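PDB 3LSG: Two-component response regulator yesN from Fusobacterium nucleatum, which probably acts as a DNA-binding transcription regulator in a two-component system, represented here by its C-terminal AraC-type helix-turn-helix domain. Local coordinates for residues K4-Q8 and M39-F44; I7-I11 and L25-L29; I11-D17 and Y51-R56; R56-A60 and Q77-E81. The contacts are given in a common frame with arbitrary orientation. Numbering follows the deposited sequence.

Contact 1: K4-Q8 and M39-F44; sequences KELIQ and MFKKNF
K4 lays its fully extended side chain (t at all four chi angles) over one face of the F44 ring, within the first helix-turn-helix subdomain of an AraC-type domain. Helix 2-14 packs against the C-terminal part of helix 33-44, by family topology the recognition helix of that subdomain. The axes of the two helical segments cross at -106° with a closest approach of 11.4 Å, and the nearest CA atoms, those of K4 and N43, lie 7.0 Å apart. K4 CG is 3.4 Å from F44 CZ, K4 CE stands 4.0 Å from the F44 ring centroid in a CH-pi contact, and K4 NZ, at 5.0 Å, adds a cation-pi interaction. One turn further along, I7 (m, t) points toward the partner helix: its CG2 meets F44 CZ at 3.6 Å and F40 CE1 at 3.7 Å, while CD1 reaches SE of selenomethionine M39 at 4.0 Å. Q8 CG approaches the F44 edge, 3.6 Å from CE1. K4 NZ donates a 3.1 Å hydrogen bond to N43 O.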
# COMPACT_ATOMS: atom_id res chain seq x y z
N LYS A 4 -9.69 -21.47 -2.33
CA LYS A 4 -9.54 -20.55 -1.21
C LYS A 4 -8.31 -20.92 -0.38
O LYS A 4 -7.58 -20.05 0.08
CB LYS A 4 -10.81 -20.53 -0.35
CG LYS A 4 -10.79 -19.49 0.75
CD LYS A 4 -12.14 -19.38 1.43
CE LYS A 4 -12.08 -18.44 2.62
NZ LYS A 4 -13.43 -18.21 3.21
N GLU A 5 -8.08 -22.22 -0.22
CA GLU A 5 -6.96 -22.69 0.60
C GLU A 5 -5.62 -22.49 -0.11
O GLU A 5 -4.60 -22.23 0.52
CB GLU A 5 -7.18 -24.16 0.98
CG GLU A 5 -8.48 -24.38 1.75
CD GLU A 5 -8.90 -25.85 1.81
OE1 GLU A 5 -8.02 -26.73 1.73
OE2 GLU A 5 -10.12 -26.11 1.94
N LEU A 6 -5.64 -22.60 -1.44
CA LEU A 6 -4.47 -22.27 -2.24
C LEU A 6 -4.08 -20.82 -2.02
O LEU A 6 -2.91 -20.51 -1.76
CB LEU A 6 -4.78 -22.50 -3.73
CG LEU A 6 -3.80 -23.40 -4.49
CD1 LEU A 6 -3.66 -24.76 -3.82
CD2 LEU A 6 -4.26 -23.56 -5.93
N ILE A 7 -5.05 -19.92 -2.14
CA ILE A 7 -4.85 -18.49 -1.91
C ILE A 7 -4.35 -18.22 -0.49
O ILE A 7 -3.43 -17.43 -0.29
CB ILE A 7 -6.13 -17.68 -2.18
CG1 ILE A 7 -6.37 -17.56 -3.69
CG2 ILE A 7 -6.03 -16.29 -1.56
CD1 ILE A 7 -7.80 -17.28 -4.07
N GLN A 8 -4.95 -18.89 0.49
CA GLN A 8 -4.50 -18.76 1.87
C GLN A 8 -3.05 -19.14 2.05
O GLN A 8 -2.30 -18.45 2.74
CB GLN A 8 -5.39 -19.59 2.80
CG GLN A 8 -6.74 -18.95 3.06
CD GLN A 8 -7.72 -19.89 3.73
OE1 GLN A 8 -7.52 -21.10 3.77
NE2 GLN A 8 -8.81 -19.33 4.26
N MSE A 39 -13.05 -11.73 -7.10
CA MSE A 39 -13.23 -13.09 -6.61
C MSE A 39 -12.73 -13.23 -5.17
O MSE A 39 -13.35 -13.92 -4.36
CB MSE A 39 -12.56 -14.10 -7.54
CG MSE A 39 -12.62 -15.53 -7.01
SE MSE A 39 -11.03 -15.99 -5.95
CE MSE A 39 -9.98 -16.78 -7.41
N PHE A 40 -11.63 -12.56 -4.86
CA PHE A 40 -11.11 -12.60 -3.49
C PHE A 40 -12.16 -12.08 -2.52
O PHE A 40 -12.47 -12.74 -1.53
CB PHE A 40 -9.82 -11.79 -3.34
CG PHE A 40 -9.16 -11.98 -2.01
CD1 PHE A 40 -8.10 -12.87 -1.87
CD2 PHE A 40 -9.60 -11.29 -0.89
CE1 PHE A 40 -7.49 -13.06 -0.63
CE2 PHE A 40 -9.00 -11.47 0.34
CZ PHE A 40 -7.94 -12.36 0.47
N LYS A 41 -12.69 -10.90 -2.81
CA LYS A 41 -13.67 -10.26 -1.94
C LYS A 41 -14.92 -11.12 -1.83
O LYS A 41 -15.55 -11.19 -0.77
CB LYS A 41 -14.02 -8.88 -2.47
CG LYS A 41 -14.96 -8.07 -1.58
CD LYS A 41 -14.84 -6.57 -1.87
CE LYS A 41 -15.94 -5.76 -1.21
NZ LYS A 41 -16.02 -6.06 0.25
N LYS A 42 -15.28 -11.78 -2.92
CA LYS A 42 -16.40 -12.71 -2.87
C LYS A 42 -16.11 -13.85 -1.88
O LYS A 42 -16.92 -14.14 -1.00
CB LYS A 42 -16.74 -13.27 -4.25
CG LYS A 42 -18.06 -14.00 -4.30
CD LYS A 42 -19.21 -13.09 -3.88
CE LYS A 42 -20.56 -13.78 -4.03
NZ LYS A 42 -21.72 -12.88 -3.75
N ASN A 43 -14.94 -14.47 -2.01
CA ASN A 43 -14.60 -15.65 -1.21
C ASN A 43 -14.22 -15.41 0.26
O ASN A 43 -14.52 -16.23 1.12
CB ASN A 43 -13.48 -16.44 -1.88
CG ASN A 43 -13.96 -17.18 -3.11
OD1 ASN A 43 -14.78 -16.67 -3.89
ND2 ASN A 43 -13.44 -18.39 -3.31
N PHE A 44 -13.55 -14.30 0.54
CA PHE A 44 -13.02 -14.03 1.87
C PHE A 44 -13.85 -12.99 2.62
O PHE A 44 -13.74 -12.87 3.84
CB PHE A 44 -11.57 -13.56 1.77
CG PHE A 44 -10.61 -14.65 1.41
CD1 PHE A 44 -9.79 -15.22 2.37
CD2 PHE A 44 -10.53 -15.12 0.09
CE1 PHE A 44 -8.91 -16.24 2.03
CE2 PHE A 44 -9.65 -16.13 -0.25
CZ PHE A 44 -8.84 -16.70 0.72

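Contact 2: I7-I11 and L25-L29; sequences IQNII and LSEKL
Three isoleucines and two leucines show how branched side chains meet between two helices. Segment 7-11 is helical, from the middle of helix 2-14; segment 25-29 lies at the C-terminal end of helix 22-28, the first helix of the N-terminal helix-turn-helix. The nearest CA atoms, those of I10 and L25, are 7.6 Å apart. I7, I10 and I11 all adopt the m, t rotamer. I10 points toward the partner, and both its CG2 and its CD1 lie 3.7 Å from L25 CD1; I10 CG2 is also 3.9 Å from K28 CD, and I10 CD1 is 4.0 Å from L29 CD2. L25 (t, p) turns CD2 the other way, to 4.3 Å from both I7 CG2 and I11 CD1. L29 (m, t) brings its CD1 to 3.7 Å from I7 CG1. F40 on helix 33-44 and F20, in the loop between helices 2-14 and 22-28, extend this apolar core. Only carbon atoms make these contacts, the aliphatic shank of K28 included, so the fit of the two helices relies on shape and on burial of hydrocarbon rather than on directional bonds.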
# COMPACT_ATOMS: atom_id res chain seq x y z
N ILE A 7 -5.05 -19.92 -2.14
CA ILE A 7 -4.85 -18.49 -1.91
C ILE A 7 -4.35 -18.22 -0.49
O ILE A 7 -3.43 -17.43 -0.29
CB ILE A 7 -6.13 -17.68 -2.18
CG1 ILE A 7 -6.37 -17.56 -3.69
CG2 ILE A 7 -6.03 -16.29 -1.56
CD1 ILE A 7 -7.80 -17.28 -4.07
N GLN A 8 -4.95 -18.89 0.49
CA GLN A 8 -4.50 -18.76 1.87
C GLN A 8 -3.05 -19.14 2.05
O GLN A 8 -2.30 -18.45 2.74
CB GLN A 8 -5.39 -19.59 2.80
CG GLN A 8 -6.74 -18.95 3.06
CD GLN A 8 -7.72 -19.89 3.73
OE1 GLN A 8 -7.52 -21.10 3.77
NE2 GLN A 8 -8.81 -19.33 4.26
N ASN A 9 -2.65 -20.23 1.40
CA ASN A 9 -1.28 -20.73 1.53
C ASN A 9 -0.26 -19.79 0.92
O ASN A 9 0.80 -19.55 1.50
CB ASN A 9 -1.14 -22.11 0.87
CG ASN A 9 -1.82 -23.21 1.66
OD1 ASN A 9 -2.45 -22.96 2.69
ND2 ASN A 9 -1.69 -24.44 1.18
N ILE A 10 -0.56 -19.29 -0.27
CA ILE A 10 0.34 -18.37 -0.93
C ILE A 10 0.55 -17.15 -0.04
O ILE A 10 1.68 -16.70 0.16
CB ILE A 10 -0.24 -17.91 -2.30
CG1 ILE A 10 -0.37 -19.08 -3.26
CG2 ILE A 10 0.65 -16.84 -2.94
CD1 ILE A 10 -1.07 -18.69 -4.53
N ILE A 11 -0.54 -16.62 0.49
CA ILE A 11 -0.43 -15.44 1.34
C ILE A 11 0.35 -15.74 2.63
O ILE A 11 1.15 -14.92 3.07
CB ILE A 11 -1.82 -14.85 1.66
CG1 ILE A 11 -2.51 -14.42 0.37
CG2 ILE A 11 -1.67 -13.68 2.63
CD1 ILE A 11 -4.00 -14.15 0.52
N LEU A 25 0.11 -12.05 -6.58
CA LEU A 25 -0.84 -13.14 -6.35
C LEU A 25 -1.58 -13.53 -7.63
O LEU A 25 -1.69 -14.71 -7.98
CB LEU A 25 -1.85 -12.76 -5.26
CG LEU A 25 -2.88 -13.82 -4.90
CD1 LEU A 25 -2.21 -15.17 -4.54
CD2 LEU A 25 -3.75 -13.36 -3.74
N SER A 26 -2.09 -12.54 -8.34
CA SER A 26 -2.93 -12.85 -9.49
C SER A 26 -2.11 -13.61 -10.53
O SER A 26 -2.59 -14.56 -11.15
CB SER A 26 -3.57 -11.56 -10.05
OG SER A 26 -2.65 -10.85 -10.86
N GLU A 27 -0.85 -13.21 -10.68
CA GLU A 27 0.07 -13.86 -11.63
C GLU A 27 0.31 -15.31 -11.23
O GLU A 27 0.38 -16.20 -12.08
CB GLU A 27 1.39 -13.09 -11.69
CG GLU A 27 2.62 -13.91 -12.09
CD GLU A 27 3.38 -14.52 -10.89
OE1 GLU A 27 3.45 -13.89 -9.78
OE2 GLU A 27 3.93 -15.63 -11.06
N LYS A 28 0.42 -15.55 -9.93
CA LYS A 28 0.59 -16.90 -9.43
C LYS A 28 -0.63 -17.75 -9.72
O LYS A 28 -0.54 -18.96 -9.84
CB LYS A 28 0.87 -16.90 -7.92
CG LYS A 28 2.29 -16.51 -7.54
CD LYS A 28 2.69 -17.12 -6.22
CE LYS A 28 4.20 -17.20 -6.10
NZ LYS A 28 4.63 -18.04 -4.95
N LEU A 29 -1.79 -17.12 -9.81
CA LEU A 29 -3.03 -17.86 -10.00
C LEU A 29 -3.49 -17.89 -11.46
O LEU A 29 -4.54 -18.45 -11.76
CB LEU A 29 -4.15 -17.29 -9.12
CG LEU A 29 -3.92 -17.36 -7.61
CD1 LEU A 29 -4.88 -16.45 -6.87
CD2 LEU A 29 -4.06 -18.79 -7.12

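Contact 3: I11-D17 and Y51-R56; sequences IEESYTD and YLLQKR
The carbonyl of Y15, in the turn that follows helix 2-14, is satisfied by an arginine: R56 NE donates to Y15 O at 2.8 Å and R56 NH2 to the same atom at 3.1 Å. A type I beta turn from S14 to D17, with D17 N bonded to S14 O at 2.9 Å, presents this acceptor, while Y15 N binds I11 O at 2.9 Å. Segment 51-56 is helical, and the CA atoms of Y15 and R56 are 6.6 Å apart. From the residue before R56, K55 NZ forms a 2.5 Å salt bridge with E12 OE1, about one turn before Y15; K55 is m at chi1 to chi3 and t at chi4. D17 OD1 takes its bond from Q19 N. Apolar contacts accompany them: Y15 CB to L52 CD1 at 3.6 Å, and I11 CD1 to Y51 CE2 at 3.8 Å. Helix 2-14 is thereby joined to helix 48-66, the long linker helix between the two helix-turn-helix subdomains of the AraC fold.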
# COMPACT_ATOMS: atom_id res chain seq x y z
N ILE A 11 -0.54 -16.62 0.49
CA ILE A 11 -0.43 -15.44 1.34
C ILE A 11 0.35 -15.74 2.63
O ILE A 11 1.15 -14.92 3.07
CB ILE A 11 -1.82 -14.85 1.66
CG1 ILE A 11 -2.51 -14.42 0.37
CG2 ILE A 11 -1.67 -13.68 2.63
CD1 ILE A 11 -4.00 -14.15 0.52
N GLU A 12 0.15 -16.92 3.20
CA GLU A 12 0.87 -17.28 4.42
C GLU A 12 2.38 -17.33 4.18
O GLU A 12 3.19 -16.95 5.04
CB GLU A 12 0.36 -18.61 4.97
CG GLU A 12 1.20 -19.16 6.11
CD GLU A 12 1.31 -18.20 7.29
OE1 GLU A 12 0.35 -17.43 7.53
OE2 GLU A 12 2.34 -18.23 7.99
N GLU A 13 2.75 -17.81 3.00
CA GLU A 13 4.14 -17.95 2.61
C GLU A 13 4.72 -16.60 2.23
O GLU A 13 5.92 -16.36 2.40
CB GLU A 13 4.22 -18.92 1.42
CG GLU A 13 5.53 -19.68 1.32
CD GLU A 13 6.53 -18.99 0.41
OE1 GLU A 13 6.20 -18.76 -0.77
OE2 GLU A 13 7.65 -18.69 0.88
N SER A 14 3.88 -15.70 1.73
CA SER A 14 4.38 -14.51 1.05
C SER A 14 4.24 -13.19 1.80
O SER A 14 4.84 -12.19 1.40
CB SER A 14 3.71 -14.36 -0.33
OG SER A 14 3.89 -15.53 -1.12
N TYR A 15 3.44 -13.16 2.87
CA TYR A 15 3.10 -11.86 3.46
C TYR A 15 4.30 -11.13 4.06
O TYR A 15 4.27 -9.92 4.20
CB TYR A 15 1.96 -11.99 4.49
CG TYR A 15 2.36 -12.61 5.80
CD1 TYR A 15 2.77 -11.81 6.87
CD2 TYR A 15 2.31 -13.99 6.00
CE1 TYR A 15 3.13 -12.37 8.09
CE2 TYR A 15 2.68 -14.56 7.21
CZ TYR A 15 3.09 -13.74 8.25
OH TYR A 15 3.45 -14.28 9.46
N THR A 16 5.36 -11.86 4.39
CA THR A 16 6.56 -11.23 4.94
C THR A 16 7.40 -10.57 3.85
O THR A 16 8.40 -9.90 4.15
CB THR A 16 7.46 -12.23 5.70
OG1 THR A 16 7.90 -13.26 4.80
CG2 THR A 16 6.72 -12.87 6.86
N ASP A 17 7.01 -10.77 2.59
CA ASP A 17 7.70 -10.16 1.44
C ASP A 17 7.11 -8.79 1.12
O ASP A 17 5.94 -8.68 0.76
CB ASP A 17 7.59 -11.08 0.21
CG ASP A 17 8.34 -10.54 -1.01
OD1 ASP A 17 8.95 -9.44 -0.96
OD2 ASP A 17 8.31 -11.22 -2.05
N TYR A 51 -7.04 -8.19 3.87
CA TYR A 51 -6.66 -9.51 4.36
C TYR A 51 -5.14 -9.57 4.53
O TYR A 51 -4.63 -10.11 5.51
CB TYR A 51 -7.14 -10.59 3.39
CG TYR A 51 -6.86 -12.01 3.85
CD1 TYR A 51 -7.84 -12.75 4.50
CD2 TYR A 51 -5.64 -12.61 3.62
CE1 TYR A 51 -7.60 -14.06 4.91
CE2 TYR A 51 -5.37 -13.90 4.03
CZ TYR A 51 -6.36 -14.62 4.67
OH TYR A 51 -6.09 -15.91 5.07
N LEU A 52 -4.42 -9.01 3.57
CA LEU A 52 -2.97 -9.03 3.64
C LEU A 52 -2.50 -8.18 4.84
O LEU A 52 -1.65 -8.60 5.61
CB LEU A 52 -2.35 -8.51 2.34
CG LEU A 52 -0.83 -8.32 2.37
CD1 LEU A 52 -0.08 -9.59 2.78
CD2 LEU A 52 -0.32 -7.78 1.03
N LEU A 53 -3.09 -7.00 4.99
CA LEU A 53 -2.79 -6.14 6.12
C LEU A 53 -3.04 -6.88 7.44
O LEU A 53 -2.21 -6.87 8.34
CB LEU A 53 -3.60 -4.85 6.04
CG LEU A 53 -3.40 -3.93 7.25
CD1 LEU A 53 -1.93 -3.50 7.34
CD2 LEU A 53 -4.31 -2.72 7.18
N GLN A 54 -4.18 -7.55 7.54
CA GLN A 54 -4.50 -8.29 8.77
C GLN A 54 -3.46 -9.36 9.12
O GLN A 54 -3.08 -9.49 10.28
CB GLN A 54 -5.88 -8.93 8.69
CG GLN A 54 -6.16 -9.87 9.83
CD GLN A 54 -7.57 -10.39 9.79
OE1 GLN A 54 -8.27 -10.23 8.79
NE2 GLN A 54 -8.00 -11.02 10.89
N LYS A 55 -3.00 -10.12 8.14
CA LYS A 55 -1.96 -11.12 8.41
C LYS A 55 -0.69 -10.47 8.96
O LYS A 55 -0.06 -10.99 9.89
CB LYS A 55 -1.67 -11.95 7.16
CG LYS A 55 -2.86 -12.77 6.70
CD LYS A 55 -2.92 -14.10 7.43
CE LYS A 55 -1.74 -14.97 7.01
NZ LYS A 55 -1.96 -16.42 7.29
N ARG A 56 -0.29 -9.35 8.38
CA ARG A 56 0.89 -8.63 8.82
C ARG A 56 0.75 -8.02 10.22
O ARG A 56 1.69 -8.08 11.02
CB ARG A 56 1.26 -7.56 7.79
CG ARG A 56 1.59 -8.15 6.42
CD ARG A 56 1.86 -7.09 5.37
NE ARG A 56 2.70 -7.63 4.30
CZ ARG A 56 2.85 -7.06 3.11
NH1 ARG A 56 2.21 -5.94 2.81
NH2 ARG A 56 3.65 -7.63 2.22

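Contact 4: R56-A60 and Q77-E81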
# COMPACT_ATOMS: atom_id res chain seq x y z
N ARG A 56 -0.29 -9.35 8.38
CA ARG A 56 0.89 -8.63 8.82
C ARG A 56 0.75 -8.02 10.22
O ARG A 56 1.69 -8.08 11.02
CB ARG A 56 1.26 -7.56 7.79
CG ARG A 56 1.59 -8.15 6.42
CD ARG A 56 1.86 -7.09 5.37
NE ARG A 56 2.70 -7.63 4.30
CZ ARG A 56 2.85 -7.06 3.11
NH1 ARG A 56 2.21 -5.94 2.81
NH2 ARG A 56 3.65 -7.63 2.22
N MSE A 57 -0.41 -7.44 10.52
CA MSE A 57 -0.66 -6.87 11.85
C MSE A 57 -0.70 -7.95 12.94
O MSE A 57 -0.19 -7.76 14.04
CB MSE A 57 -1.98 -6.08 11.85
CG MSE A 57 -1.98 -4.81 10.99
SE MSE A 57 -0.53 -3.55 11.39
CE MSE A 57 0.92 -4.22 10.27
N GLU A 58 -1.32 -9.08 12.62
CA GLU A 58 -1.37 -10.17 13.58
C GLU A 58 0.04 -10.69 13.89
O GLU A 58 0.35 -10.96 15.04
CB GLU A 58 -2.32 -11.27 13.11
CG GLU A 58 -3.78 -10.81 13.18
CD GLU A 58 -4.79 -11.76 12.52
OE1 GLU A 58 -4.39 -12.69 11.78
OE2 GLU A 58 -6.00 -11.56 12.75
N LYS A 59 0.89 -10.78 12.87
CA LYS A 59 2.27 -11.18 13.09
C LYS A 59 3.02 -10.09 13.87
O LYS A 59 3.82 -10.39 14.75
CB LYS A 59 2.97 -11.48 11.76
CG LYS A 59 4.40 -11.99 11.86
CD LYS A 59 4.51 -13.19 12.80
CE LYS A 59 5.83 -13.96 12.57
NZ LYS A 59 5.93 -15.16 13.44
N ALA A 60 2.73 -8.82 13.58
CA ALA A 60 3.38 -7.73 14.30
C ALA A 60 3.04 -7.83 15.78
O ALA A 60 3.91 -7.71 16.65
CB ALA A 60 2.93 -6.40 13.74
N GLN A 77 10.12 -7.65 9.23
CA GLN A 77 9.71 -9.05 9.32
C GLN A 77 8.25 -9.28 8.95
O GLN A 77 7.83 -10.42 8.77
CB GLN A 77 10.03 -9.59 10.71
CG GLN A 77 11.53 -9.68 10.92
CD GLN A 77 11.91 -10.31 12.23
OE1 GLN A 77 11.17 -11.13 12.78
NE2 GLN A 77 13.07 -9.94 12.75
N VAL A 78 7.47 -8.22 8.84
CA VAL A 78 6.07 -8.38 8.43
C VAL A 78 5.79 -7.73 7.08
O VAL A 78 4.65 -7.44 6.73
CB VAL A 78 5.06 -7.91 9.51
CG1 VAL A 78 5.37 -8.61 10.82
CG2 VAL A 78 5.13 -6.39 9.69
N GLY A 79 6.85 -7.50 6.31
CA GLY A 79 6.68 -7.06 4.94
C GLY A 79 6.62 -5.55 4.70
O GLY A 79 6.15 -5.14 3.65
N PHE A 80 7.08 -4.75 5.66
CA PHE A 80 7.10 -3.29 5.49
C PHE A 80 8.52 -2.78 5.34
O PHE A 80 9.34 -2.99 6.23
CB PHE A 80 6.49 -2.59 6.71
CG PHE A 80 5.00 -2.61 6.74
CD1 PHE A 80 4.27 -1.52 6.28
CD2 PHE A 80 4.31 -3.71 7.24
CE1 PHE A 80 2.87 -1.53 6.32
CE2 PHE A 80 2.94 -3.73 7.28
CZ PHE A 80 2.21 -2.64 6.81
N GLU A 81 8.82 -2.07 4.25
CA GLU A 81 10.16 -1.51 4.11
C GLU A 81 10.30 -0.19 4.86
O GLU A 81 11.40 0.24 5.18
CB GLU A 81 10.62 -1.40 2.64
CG GLU A 81 9.53 -1.26 1.59
CD GLU A 81 10.08 -1.38 0.16
OE1 GLU A 81 9.31 -1.21 -0.82
OE2 GLU A 81 11.30 -1.65 0.01
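This is a buried helix-to-turn contact, in which the middle of the long helix 48-66 packs against the short connection between helices 71-77 and 83-94. The closest CA atoms, those of R56 and V78, are only 5.2 Å apart. V78, the first residue to leave helical phi/psi, points its side chain at the helix, where its CG1 lies 3.7 Å from K59 CG and 3.8 Å from A60 N. Next to R56, the m, m, p rotamer of selenomethionine M57 brings CE back to 3.6 Å from F80 CE2, although its CA-to-CB bond points away; R56 CD touches the same F80 CE2 at 4.0 Å. The connection is the turn of the second helix-turn-helix in the AraC fold, with helix 83-94 in the recognition position. G79 sits in it at phi/psi 90/18, a left-handed conformation in which a CB would be jammed against the carbonyl O of V78; an ideal CB would also sit 2.7 Å from R56 NE, a clash. R56 NE lies 3.1 Å from V78 O at an angle too poor for a hydrogen bond, and donates instead to Y15 O. G79 O lies over one guanidinium face, 3.8 Å from R56 NH2. Past F80 the chain meets the second subunit, where E81 OE1 is hydrogen-bonded to S23 N of that neighbouring subunit.

The four contacts illustrate how a two-subdomain DNA-binding domain is assembled from packed helices and turns. Contacts 1 and 2, with centres 9 Å apart, share I7 and place helix 2-14 against both helices of the first helix-turn-helix. Contact 3, which shares I11 with contact 2 (centres about 11 Å apart), carries the same helix onto the linker helix; Y51 CB and F40 CZ, 3.5 Å apart, pack it against contact 1. R56 belongs to both contact 3 and contact 4 (centres 7 Å apart), so one arginine spans the subdomain boundary. Contacts 1 and 4 do not touch, their centres about 20 Å apart, as befits cores of separate helix-turn-helix units, the probable DNA-binding elements.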